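Local coordinates for protein synthesis inhibitor I (Hordeum vulgare, PDB 4FBC) that belongs to the plant ribosome-inactivating protein family and holds adenosine monophosphate in a pocket, at residues G213-S218 with L259-P264; H44-R49 with A220-D225; L52-P57 with L267-A272; F180-G185 with A252-I257. The protein carries 3 engineered substitutions. All blocks are in the same frame, centred on the assembly; numbering follows the deposited sequence.

Contact 1 of 4, residues G213-S218 with L259-P264; sequences GWQDLS and LFVEVP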
loop_
_atom_site.group_PDB
_atom_site.type_symbol
_atom_site.label_atom_id
_atom_site.label_comp_id
_atom_site.label_asym_id
_atom_site.label_seq_id
_atom_site.Cartn_x
_atom_site.Cartn_y
_atom_site.Cartn_z
ATOM N N GLY A 213 11.894 -1.464 -2.988
ATOM C CA GLY A 213 12.797 -1.387 -1.848
ATOM C C GLY A 213 12.248 -0.653 -0.624
ATOM O O GLY A 213 12.988 0.028 0.089
ATOM N N TRP A 214 10.957 -0.803 -0.366
ATOM C CA TRP A 214 10.307 -0.109 0.747
ATOM C C TRP A 214 10.978 -0.414 2.091
ATOM O O TRP A 214 11.237 0.485 2.882
ATOM C CB TRP A 214 8.830 -0.493 0.786
ATOM C CG TRP A 214 7.991 0.173 1.847
ATOM C CD1 TRP A 214 8.007 1.486 2.223
ATOM C CD2 TRP A 214 6.990 -0.464 2.646
ATOM N NE1 TRP A 214 7.077 1.701 3.222
ATOM C CE2 TRP A 214 6.437 0.523 3.493
ATOM C CE3 TRP A 214 6.507 -1.775 2.727
ATOM C CZ2 TRP A 214 5.428 0.233 4.413
ATOM C CZ3 TRP A 214 5.502 -2.059 3.628
ATOM C CH2 TRP A 214 4.971 -1.065 4.464
ATOM N N GLN A 215 11.274 -1.687 2.337
ATOM C CA GLN A 215 11.948 -2.065 3.575
ATOM C C GLN A 215 13.347 -1.437 3.663
ATOM O O GLN A 215 13.736 -0.910 4.713
ATOM C CB GLN A 215 12.010 -3.597 3.704
ATOM C CG GLN A 215 12.681 -4.092 4.986
ATOM C CD GLN A 215 12.447 -5.575 5.218
ATOM O OE1 GLN A 215 12.220 -6.332 4.274
ATOM N NE2 GLN A 215 12.491 -5.995 6.474
ATOM N N ASP A 216 14.097 -1.490 2.559
ATOM C CA ASP A 216 15.436 -0.904 2.505
ATOM C C ASP A 216 15.419 0.599 2.798
ATOM O O ASP A 216 16.254 1.102 3.538
ATOM C CB ASP A 216 16.070 -1.124 1.122
ATOM C CG ASP A 216 16.520 -2.551 0.895
ATOM O OD1 ASP A 216 16.692 -3.299 1.885
ATOM O OD2 ASP A 216 16.715 -2.915 -0.287
ATOM N N LEU A 217 14.468 1.315 2.210
ATOM C CA LEU A 217 14.410 2.765 2.398
ATOM C C LEU A 217 13.947 3.079 3.821
ATOM O O LEU A 217 14.469 3.987 4.456
ATOM C CB LEU A 217 13.485 3.424 1.364
ATOM C CG LEU A 217 13.411 4.959 1.413
ATOM C CD1 LEU A 217 14.784 5.612 1.240
ATOM C CD2 LEU A 217 12.438 5.484 0.355
ATOM N N SER A 218 12.970 2.320 4.313
ATOM C CA SER A 218 12.480 2.501 5.677
ATOM C C SER A 218 13.614 2.283 6.673
ATOM O O SER A 218 13.847 3.105 7.560
ATOM C CB SER A 218 11.326 1.536 5.976
ATOM O OG SER A 218 10.201 1.819 5.160
ATOM N N LEU A 259 7.710 1.095 6.794
ATOM C CA LEU A 259 7.576 -0.253 7.360
ATOM C C LEU A 259 8.416 -0.308 8.624
ATOM O O LEU A 259 9.527 0.218 8.662
ATOM C CB LEU A 259 8.104 -1.287 6.362
ATOM C CG LEU A 259 8.096 -2.760 6.801
ATOM C CD1 LEU A 259 6.676 -3.246 6.940
ATOM C CD2 LEU A 259 8.858 -3.593 5.764
ATOM N N PHE A 260 7.902 -0.927 9.680
ATOM C CA PHE A 260 8.742 -1.084 10.852
ATOM C C PHE A 260 9.888 -2.054 10.542
ATOM O O PHE A 260 9.672 -3.137 10.002
ATOM C CB PHE A 260 7.962 -1.573 12.070
ATOM C CG PHE A 260 8.821 -1.714 13.281
ATOM C CD1 PHE A 260 9.161 -0.599 14.034
ATOM C CD2 PHE A 260 9.341 -2.950 13.636
ATOM C CE1 PHE A 260 9.990 -0.717 15.146
ATOM C CE2 PHE A 260 10.171 -3.070 14.742
ATOM C CZ PHE A 260 10.490 -1.966 15.494
ATOM N N VAL A 261 11.101 -1.644 10.883
ATOM C CA VAL A 261 12.261 -2.516 10.776
ATOM C C VAL A 261 13.083 -2.451 12.062
ATOM O O VAL A 261 13.328 -1.367 12.605
ATOM C CB VAL A 261 13.170 -2.108 9.602
ATOM C CG1 VAL A 261 14.290 -3.144 9.435
ATOM C CG2 VAL A 261 12.382 -1.974 8.317
ATOM N N GLU A 262 13.506 -3.609 12.556
ATOM C CA GLU A 262 14.445 -3.631 13.670
ATOM C C GLU A 262 15.831 -3.319 13.154
ATOM O O GLU A 262 16.400 -4.103 12.391
ATOM C CB GLU A 262 14.464 -5.008 14.334
ATOM C CG GLU A 262 13.198 -5.356 15.075
ATOM C CD GLU A 262 13.329 -6.645 15.870
ATOM O OE1 GLU A 262 13.645 -7.694 15.265
ATOM O OE2 GLU A 262 13.116 -6.610 17.100
ATOM N N VAL A 263 16.368 -2.168 13.543
ATOM C CA VAL A 263 17.733 -1.802 13.170
ATOM C C VAL A 263 18.593 -1.823 14.435
ATOM O O VAL A 263 18.077 -1.624 15.538
ATOM C CB VAL A 263 17.796 -0.421 12.453
ATOM C CG1 VAL A 263 16.874 -0.416 11.228
ATOM C CG2 VAL A 263 17.423 0.710 13.402
ATOM N N PRO A 264 19.899 -2.101 14.295
ATOM C CA PRO A 264 20.720 -2.160 15.513
ATOM C C PRO A 264 20.671 -0.852 16.295
ATOM O O PRO A 264 20.907 0.219 15.730
ATOM C CB PRO A 264 22.131 -2.406 14.970
ATOM C CG PRO A 264 21.904 -3.135 13.684
ATOM C CD PRO A 264 20.653 -2.501 13.095
#
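S218 OG joins two backbones at once. It accepts from the amide of L259, with L259 N at 3.1 Å from S218 OG and an N-H...O angle of 141°, and it donates to the carbonyl of its own helix, S218 OG lying 2.8 Å from W214 O. The side-chain torsion explains the second bond: with OG anti to the carbonyl carbon (chi1 -65°), the hydroxyl stays beside S218 N, and the two reach W214 O from opposite faces of its plane. One helical turn before S218, the indole of W214 takes L259 over one face. L259 CB stands 3.6 Å from the centroid of the six-membered W214 ring and 8° off its normal, a CH-pi contact. L259 CD1 touches W214 CZ3 and W214 CH2, while the other methyl, L259 CD2, lies 3.8 Å from Q215 CB. Farther along the loop, V261 CG2 meets Q215 CG at 4.0 Å. The indole nitrogen NE1 donates to I257 O, and W214 also touches adenosine monophosphate. With the serine proton committed to the helix, its oxygen is available as an acceptor for the loop, so one hydroxyl and one ring face of helix 214-225 both hold L259, next to W214 of the ligand pocket.

Contact 2 of 4, residues H44-R49 with A220-D225; sequences HFSHNR and ALLKTD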
loop_
_atom_site.group_PDB
_atom_site.type_symbol
_atom_site.label_atom_id
_atom_site.label_comp_id
_atom_site.label_asym_id
_atom_site.label_seq_id
_atom_site.Cartn_x
_atom_site.Cartn_y
_atom_site.Cartn_z
ATOM N N HIS A 44 5.775 6.397 17.438
ATOM C CA HIS A 44 6.986 6.195 16.647
ATOM C C HIS A 44 6.909 6.878 15.283
ATOM O O HIS A 44 6.273 6.368 14.351
ATOM C CB HIS A 44 7.246 4.686 16.462
ATOM C CG HIS A 44 8.578 4.367 15.855
ATOM N ND1 HIS A 44 8.864 3.143 15.289
ATOM C CD2 HIS A 44 9.697 5.116 15.727
ATOM C CE1 HIS A 44 10.108 3.151 14.840
ATOM N NE2 HIS A 44 10.638 4.334 15.094
ATOM N N PHE A 45 7.554 8.039 15.178
ATOM C CA PHE A 45 7.734 8.707 13.893
ATOM C C PHE A 45 9.216 8.734 13.571
ATOM O O PHE A 45 10.048 8.599 14.467
ATOM C CB PHE A 45 7.259 10.165 13.981
ATOM C CG PHE A 45 5.778 10.329 14.037
ATOM C CD1 PHE A 45 5.081 10.079 15.215
ATOM C CD2 PHE A 45 5.087 10.806 12.931
ATOM C CE1 PHE A 45 3.695 10.262 15.269
ATOM C CE2 PHE A 45 3.704 10.985 12.973
ATOM C CZ PHE A 45 3.011 10.709 14.149
ATOM N N SER A 46 9.554 8.927 12.294
ATOM C CA SER A 46 10.943 9.149 11.881
ATOM C C SER A 46 10.966 10.351 10.956
ATOM O O SER A 46 10.322 10.321 9.908
ATOM C CB SER A 46 11.483 7.933 11.116
ATOM O OG SER A 46 12.841 8.136 10.734
ATOM N N HIS A 47 11.710 11.394 11.341
ATOM C CA HIS A 47 11.777 12.645 10.568
ATOM C C HIS A 47 10.378 13.152 10.234
ATOM O O HIS A 47 10.099 13.591 9.104
ATOM C CB HIS A 47 12.620 12.449 9.302
ATOM C CG HIS A 47 14.022 12.008 9.587
ATOM N ND1 HIS A 47 15.119 12.813 9.361
ATOM C CD2 HIS A 47 14.503 10.853 10.107
ATOM C CE1 HIS A 47 16.216 12.167 9.718
ATOM N NE2 HIS A 47 15.870 10.978 10.174
ATOM N N ASN A 48 9.504 13.076 11.234
ATOM C CA ASN A 48 8.109 13.504 11.125
ATOM C C ASN A 48 7.309 12.767 10.045
ATOM O O ASN A 48 6.321 13.290 9.519
ATOM C CB ASN A 48 8.003 15.027 10.947
ATOM C CG ASN A 48 6.631 15.567 11.323
ATOM O OD1 ASN A 48 5.874 14.917 12.053
ATOM N ND2 ASN A 48 6.304 16.764 10.832
ATOM N N ARG A 49 7.738 11.547 9.726
ATOM C CA ARG A 49 6.950 10.662 8.881
ATOM C C ARG A 49 6.467 9.522 9.765
ATOM O O ARG A 49 7.203 9.066 10.649
ATOM C CB ARG A 49 7.793 10.082 7.740
ATOM C CG ARG A 49 8.357 11.113 6.771
ATOM C CD ARG A 49 7.280 12.076 6.266
ATOM N NE ARG A 49 6.125 11.377 5.708
ATOM C CZ ARG A 49 4.905 11.894 5.626
ATOM N NH1 ARG A 49 4.683 13.131 6.063
ATOM N NH2 ARG A 49 3.907 11.182 5.108
ATOM N N ALA A 220 16.884 2.409 6.109
ATOM C CA ALA A 220 17.891 3.456 5.952
ATOM C C ALA A 220 17.577 4.740 6.726
ATOM O O ALA A 220 18.470 5.369 7.300
ATOM C CB ALA A 220 18.122 3.762 4.469
ATOM N N LEU A 221 16.313 5.156 6.728
ATOM C CA LEU A 221 15.954 6.336 7.499
ATOM C C LEU A 221 15.935 6.049 9.004
ATOM O O LEU A 221 16.431 6.859 9.792
ATOM C CB LEU A 221 14.611 6.913 7.033
ATOM C CG LEU A 221 14.314 8.286 7.623
ATOM C CD1 LEU A 221 15.382 9.308 7.206
ATOM C CD2 LEU A 221 12.937 8.745 7.165
ATOM N N LEU A 222 15.383 4.899 9.397
ATOM C CA LEU A 222 15.336 4.524 10.819
ATOM C C LEU A 222 16.716 4.502 11.477
ATOM O O LEU A 222 16.864 4.852 12.653
ATOM C CB LEU A 222 14.654 3.163 10.996
ATOM C CG LEU A 222 13.142 3.162 10.744
ATOM C CD1 LEU A 222 12.603 1.738 10.623
ATOM C CD2 LEU A 222 12.431 3.909 11.862
ATOM N N LYS A 223 17.725 4.080 10.722
ATOM C CA LYS A 223 19.093 4.044 11.236
ATOM C C LYS A 223 19.599 5.418 11.657
ATOM O O LYS A 223 20.395 5.536 12.594
ATOM C CB LYS A 223 20.032 3.413 10.203
ATOM C CG LYS A 223 19.861 1.912 10.083
ATOM C CD LYS A 223 20.757 1.321 9.018
ATOM C CE LYS A 223 20.540 -0.183 8.920
ATOM N NZ LYS A 223 21.413 -0.810 7.874
ATOM N N THR A 224 19.130 6.465 10.989
ATOM C CA THR A 224 19.593 7.811 11.313
ATOM C C THR A 224 19.028 8.341 12.637
ATOM O O THR A 224 19.538 9.321 13.197
ATOM C CB THR A 224 19.310 8.818 10.157
ATOM O OG1 THR A 224 17.898 9.013 10.023
ATOM C CG2 THR A 224 19.895 8.306 8.839
ATOM N N ASP A 225 17.987 7.685 13.145
ATOM C CA ASP A 225 17.370 8.099 14.408
ATOM C C ASP A 225 18.083 7.530 15.635
ATOM O O ASP A 225 17.902 8.024 16.756
ATOM C CB ASP A 225 15.902 7.676 14.455
ATOM C CG ASP A 225 15.077 8.290 13.347
ATOM O OD1 ASP A 225 15.401 9.420 12.902
ATOM O OD2 ASP A 225 14.087 7.639 12.942
HETATM O O HOH W 1 13.236 5.732 14.750
HETATM O O HOH W 2 13.437 11.479 13.717
#
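H47 reaches over the side chain of L221 to T224 and D225. From CB, chi1 (-59°) puts CG anti to the carbonyl carbon; the imidazole beyond it has L221 CD1 over one face, 3.6 Å from the H47 ring centroid and 21° off the normal, a CH-pi contact offset toward the rim. H47 CG and H47 CD2 both meet that methyl, the latter at 3.4 Å from L221 CD1. At the tip, H47 NE2 donates to T224 OG1 over 2.8 Å, the hydroxyl being tilted 22° from the ring plane. T224 OG1 in turn donates to L221 O, 2.6 Å away. Separately, S46 OG donates to the syn lone pair of D225 OD2 at 2.6 Å. Two waters widen the link, one joining H44 NE2 to D225 OD2 and the other H47 N to D225 OD1. H44 NE2 also lies 3.7 Å from L222 CD2. H47 occupies the type I' turn from S46 to R49, which joins strands 45-46 and 49-50. The chain of hydrogen bonds from H47 NE2 through T224 OG1 to L221 O requires a proton on H47 NE2, and the nearby D225 carboxylate may stabilise positive charge on that ring.

Contact 3 of 4, residues L52-P57 with L267-A272; sequences LPPVEP and LTVAKA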
loop_
_atom_site.group_PDB
_atom_site.type_symbol
_atom_site.label_atom_id
_atom_site.label_comp_id
_atom_site.label_asym_id
_atom_site.label_seq_id
_atom_site.Cartn_x
_atom_site.Cartn_y
_atom_site.Cartn_z
ATOM N N LEU A 52 4.797 2.403 10.753
ATOM C CA LEU A 52 3.827 1.380 11.095
ATOM C C LEU A 52 4.263 0.729 12.399
ATOM O O LEU A 52 5.458 0.691 12.709
ATOM C CB LEU A 52 3.772 0.327 9.988
ATOM C CG LEU A 52 3.059 0.747 8.704
ATOM C CD1 LEU A 52 3.548 -0.077 7.516
ATOM C CD2 LEU A 52 1.576 0.541 8.903
ATOM N N PRO A 53 3.296 0.224 13.172
ATOM C CA PRO A 53 3.694 -0.650 14.284
ATOM C C PRO A 53 4.342 -1.922 13.722
ATOM O O PRO A 53 4.093 -2.271 12.555
ATOM C CB PRO A 53 2.360 -0.986 14.955
ATOM C CG PRO A 53 1.339 -0.902 13.842
ATOM C CD PRO A 53 1.847 0.181 12.892
ATOM N N PRO A 54 5.169 -2.612 14.534
ATOM C CA PRO A 54 5.718 -3.905 14.101
ATOM C C PRO A 54 4.611 -4.903 13.802
ATOM O O PRO A 54 3.475 -4.732 14.261
ATOM C CB PRO A 54 6.497 -4.387 15.338
ATOM C CG PRO A 54 6.857 -3.129 16.073
ATOM C CD PRO A 54 5.676 -2.199 15.852
ATOM N N VAL A 55 4.946 -5.937 13.033
ATOM C CA VAL A 55 4.066 -7.080 12.836
ATOM C C VAL A 55 3.975 -7.867 14.144
ATOM O O VAL A 55 4.998 -8.118 14.778
ATOM C CB VAL A 55 4.624 -7.998 11.720
ATOM C CG1 VAL A 55 3.815 -9.293 11.623
ATOM C CG2 VAL A 55 4.651 -7.247 10.381
ATOM N N GLU A 56 2.761 -8.235 14.545
ATOM C CA GLU A 56 2.550 -8.994 15.776
ATOM C C GLU A 56 3.201 -10.366 15.657
ATOM O O GLU A 56 3.016 -11.072 14.664
ATOM C CB GLU A 56 1.052 -9.143 16.080
ATOM C CG GLU A 56 0.328 -7.820 16.354
ATOM C CD GLU A 56 -1.170 -7.985 16.602
ATOM O OE1 GLU A 56 -1.824 -8.764 15.874
ATOM O OE2 GLU A 56 -1.701 -7.327 17.528
ATOM N N PRO A 57 3.990 -10.744 16.665
ATOM C CA PRO A 57 4.575 -12.086 16.601
ATOM C C PRO A 57 3.663 -13.152 17.230
ATOM O O PRO A 57 2.814 -12.814 18.062
ATOM C CB PRO A 57 5.895 -11.928 17.370
ATOM C CG PRO A 57 5.652 -10.798 18.324
ATOM C CD PRO A 57 4.560 -9.923 17.748
ATOM N N LEU A 267 14.408 0.601 18.259
ATOM C CA LEU A 267 13.338 -0.142 18.908
ATOM C C LEU A 267 13.277 -1.584 18.428
ATOM O O LEU A 267 13.442 -1.868 17.243
ATOM C CB LEU A 267 11.989 0.518 18.615
ATOM C CG LEU A 267 11.700 1.850 19.302
ATOM C CD1 LEU A 267 10.423 2.467 18.740
ATOM C CD2 LEU A 267 11.586 1.669 20.803
ATOM N N THR A 268 13.013 -2.494 19.356
ATOM C CA THR A 268 12.721 -3.869 19.000
ATOM C C THR A 268 11.254 -3.972 18.660
ATOM O O THR A 268 10.470 -3.067 18.971
ATOM C CB THR A 268 12.964 -4.801 20.184
ATOM O OG1 THR A 268 12.201 -4.335 21.308
ATOM C CG2 THR A 268 14.449 -4.841 20.546
ATOM N N VAL A 269 10.878 -5.086 18.044
ATOM C CA VAL A 269 9.474 -5.404 17.821
ATOM C C VAL A 269 8.665 -5.273 19.114
ATOM O O VAL A 269 7.625 -4.596 19.142
ATOM C CB VAL A 269 9.311 -6.803 17.210
ATOM C CG1 VAL A 269 7.879 -7.278 17.324
ATOM C CG2 VAL A 269 9.751 -6.765 15.741
ATOM N N ALA A 270 9.153 -5.880 20.192
ATOM C CA ALA A 270 8.394 -5.871 21.442
ATOM C C ALA A 270 8.241 -4.471 22.027
ATOM O O ALA A 270 7.154 -4.091 22.471
ATOM C CB ALA A 270 9.014 -6.819 22.472
ATOM N N LYS A 271 9.323 -3.704 22.041
ATOM C CA LYS A 271 9.257 -2.369 22.629
ATOM C C LYS A 271 8.389 -1.419 21.795
ATOM O O LYS A 271 7.618 -0.640 22.351
ATOM C CB LYS A 271 10.654 -1.782 22.864
ATOM C CG LYS A 271 10.651 -0.574 23.812
ATOM C CD LYS A 271 10.073 -0.974 25.178
ATOM C CE LYS A 271 10.146 0.144 26.214
ATOM N NZ LYS A 271 9.846 -0.380 27.600
ATOM N N ALA A 272 8.483 -1.491 20.468
ATOM C CA ALA A 272 7.658 -0.613 19.636
ATOM C C ALA A 272 6.179 -0.958 19.765
ATOM O O ALA A 272 5.324 -0.076 19.695
ATOM C CB ALA A 272 8.102 -0.671 18.162
#
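V269 meets P54 with CG1 anti to its backbone N (chi1 165°) and CG2 beside that nitrogen, which spreads both methyls against the proline. V269 CG1 lies 3.8 Å from P54 CB, and V269 CG2 approaches the same carbon at 4.1 Å. On the other partner, the backbone torsions of P54 (phi -59°, psi 160°) keep the chain extended, and its ring reaches the first turn of helix 269-278. P54 CG is the leading atom there. It lies 3.5 Å from A272 CB, closer than carbons usually pack, and also 3.5 Å from V269 O. P54 CD follows along the ring and adds a contact of 3.7 Å to A272 CB. V269 and A272 are one helical turn apart, so the pyrrolidine bears on two successive positions of one helix side. Farther down the chain, V55 O comes to 3.9 Å from V269 CG1, and P57 CD touches that methyl more loosely at 4.3 Å. No hydrogen bond crosses between the segments. F260 and L273 also touch P54. The helix start is secured by T268 at the N-cap, whose OG1 accepts from K271 N at 3.0 Å. The arrangement is that of a proline-rich segment in polyproline II-like conformation packed on the N-terminal turn of a side-chain-capped helix.

Contact 4 of 4, residues F180-G185 with A252-I257; sequences FQTVSG and ANTLGI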
loop_
_atom_site.group_PDB
_atom_site.type_symbol
_atom_site.label_atom_id
_atom_site.label_comp_id
_atom_site.label_asym_id
_atom_site.label_seq_id
_atom_site.Cartn_x
_atom_site.Cartn_y
_atom_site.Cartn_z
ATOM N N PHE A 180 4.428 5.666 -0.365
ATOM C CA PHE A 180 5.371 6.636 -0.925
ATOM C C PHE A 180 4.725 7.939 -1.348
ATOM O O PHE A 180 3.769 7.933 -2.124
ATOM C CB PHE A 180 6.078 6.046 -2.152
ATOM C CG PHE A 180 6.883 4.833 -1.847
ATOM C CD1 PHE A 180 8.113 4.949 -1.211
ATOM C CD2 PHE A 180 6.403 3.573 -2.170
ATOM C CE1 PHE A 180 8.855 3.817 -0.908
ATOM C CE2 PHE A 180 7.138 2.445 -1.872
ATOM C CZ PHE A 180 8.365 2.572 -1.245
ATOM N N GLN A 181 5.264 9.048 -0.849
ATOM C CA GLN A 181 4.797 10.383 -1.253
ATOM C C GLN A 181 5.098 10.650 -2.719
ATOM O O GLN A 181 4.412 11.440 -3.375
ATOM C CB GLN A 181 5.453 11.470 -0.392
ATOM C CG GLN A 181 5.218 11.308 1.111
ATOM C CD GLN A 181 5.476 12.593 1.868
ATOM O OE1 GLN A 181 4.743 13.571 1.705
ATOM N NE2 GLN A 181 6.522 12.608 2.690
ATOM N N THR A 182 6.141 10.010 -3.230
ATOM C CA THR A 182 6.479 10.148 -4.647
ATOM C C THR A 182 5.359 9.556 -5.500
ATOM O O THR A 182 4.863 10.202 -6.436
ATOM C CB THR A 182 7.789 9.435 -4.969
ATOM O OG1 THR A 182 7.779 8.160 -4.321
ATOM C CG2 THR A 182 8.992 10.248 -4.486
ATOM N N VAL A 183 4.949 8.333 -5.174
ATOM C CA VAL A 183 3.884 7.667 -5.920
ATOM C C VAL A 183 2.520 8.357 -5.761
ATOM O O VAL A 183 1.792 8.520 -6.741
ATOM C CB VAL A 183 3.792 6.181 -5.556
ATOM C CG1 VAL A 183 2.620 5.517 -6.279
ATOM C CG2 VAL A 183 5.119 5.474 -5.890
ATOM N N SER A 184 2.175 8.775 -4.544
ATOM C CA SER A 184 0.873 9.412 -4.325
ATOM C C SER A 184 0.820 10.757 -5.046
ATOM O O SER A 184 -0.207 11.116 -5.634
ATOM C CB SER A 184 0.549 9.560 -2.828
ATOM O OG SER A 184 1.370 10.527 -2.180
ATOM N N GLY A 185 1.934 11.485 -5.016
ATOM C CA GLY A 185 2.025 12.754 -5.720
ATOM C C GLY A 185 1.919 12.567 -7.230
ATOM O O GLY A 185 1.268 13.361 -7.918
ATOM N N ALA A 252 12.812 11.399 3.835
ATOM C CA ALA A 252 11.603 11.861 4.531
ATOM C C ALA A 252 10.564 12.376 3.537
ATOM O O ALA A 252 9.377 12.072 3.657
ATOM C CB ALA A 252 11.938 12.936 5.567
ATOM N N ASN A 253 11.004 13.149 2.548
ATOM C CA ASN A 253 10.087 13.598 1.499
ATOM C C ASN A 253 9.559 12.461 0.631
ATOM O O ASN A 253 8.517 12.598 -0.004
ATOM C CB ASN A 253 10.757 14.655 0.618
ATOM C CG ASN A 253 10.781 16.013 1.270
ATOM O OD1 ASN A 253 9.766 16.474 1.809
ATOM N ND2 ASN A 253 11.935 16.667 1.238
ATOM N N THR A 254 10.271 11.335 0.606
ATOM C CA THR A 254 9.889 10.207 -0.242
ATOM C C THR A 254 8.939 9.226 0.448
ATOM O O THR A 254 7.991 8.731 -0.173
ATOM C CB THR A 254 11.137 9.459 -0.763
ATOM O OG1 THR A 254 11.934 10.378 -1.524
ATOM C CG2 THR A 254 10.735 8.266 -1.639
ATOM N N LEU A 255 9.181 8.965 1.732
ATOM C CA LEU A 255 8.415 7.966 2.477
ATOM C C LEU A 255 7.050 8.512 2.910
ATOM O O LEU A 255 6.971 9.518 3.614
ATOM C CB LEU A 255 9.218 7.479 3.699
ATOM C CG LEU A 255 10.380 6.531 3.364
ATOM C CD1 LEU A 255 11.426 6.546 4.465
ATOM C CD2 LEU A 255 9.866 5.119 3.112
ATOM N N GLY A 256 5.983 7.849 2.476
ATOM C CA GLY A 256 4.637 8.157 2.950
ATOM C C GLY A 256 4.421 7.596 4.350
ATOM O O GLY A 256 3.987 8.309 5.252
ATOM N N ILE A 257 4.729 6.313 4.530
ATOM C CA ILE A 257 4.722 5.689 5.860
ATOM C C ILE A 257 5.766 4.586 5.841
ATOM O O ILE A 257 5.888 3.886 4.846
ATOM C CB ILE A 257 3.300 5.170 6.276
ATOM C CG1 ILE A 257 3.328 4.570 7.692
ATOM C CG2 ILE A 257 2.723 4.189 5.232
ATOM C CD1 ILE A 257 1.910 4.327 8.282
HETATM O O HOH W 3 6.881 15.939 0.734
#
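Q181 N donates to T254 O over 2.8 Å, with an N-H...O angle of 138°, and approaches 35° out of the carbonyl plane. The Q181 side chain adds a second, longer bond, Q181 NE2 to L255 O at 3.3 Å. That donor stands 51° out of the plane of the L255 carbonyl. Q181 CG is anti to the carbonyl carbon and the chain runs extended beyond it toward L255 O; Q181 CB, set by the backbone, lies 3.3 Å from N253 O. A water donates to N253 OD1 and, weakly, to Q181 OE1. Next to the main bond, F180 CA makes a CA-H...O contact of 3.4 Å with T254 O, and the backbones of F180 and L255 form a single beta bridge. Packing surrounds this polar centre: T182 CG2 lies 3.9 Å from T254 CG2, and F180 CE1 is 4.3 Å from L255 CD2. The threonine hydroxyls bond elsewhere, T182 OG1 to Q210 OE1 and T254 OG1 to Q250 O. The contact thus joins the start of helix 181-190 to the end of helix 248-254. Helix 205-211 packs on F180, T182 and T254, helix 214-225 meets T254 through L217, and L255 through L217, S218 and L221, and helix 25-39 brings R36 to Q181.

How the contacts relate
Contacts 1 and 2 share helix 214-225, their centres 10 Å apart, with L222 CD1 3.7 Å from V261 N. Contacts 2 and 4 are tied by one arginine: R49 NE and R49 NH2 lie 2.9 Å from L255 O and G256 O, respectively. Contact 1 meets contact 3 through E262 OE2, 2.9 Å from V269 N, and meets contact 4 where W214 CD1 lies 3.7 Å from F180 CZ. Contacts 3 and 4 are the most widely separated, at 22 Å between centres. Measured from side chain to adenosine monophosphate, W214 of contact 1 is about 4 Å away, F180 of contact 4 about 6 Å, V55 of contact 3 about 10 Å and L222 of contact 2 about 13 Å.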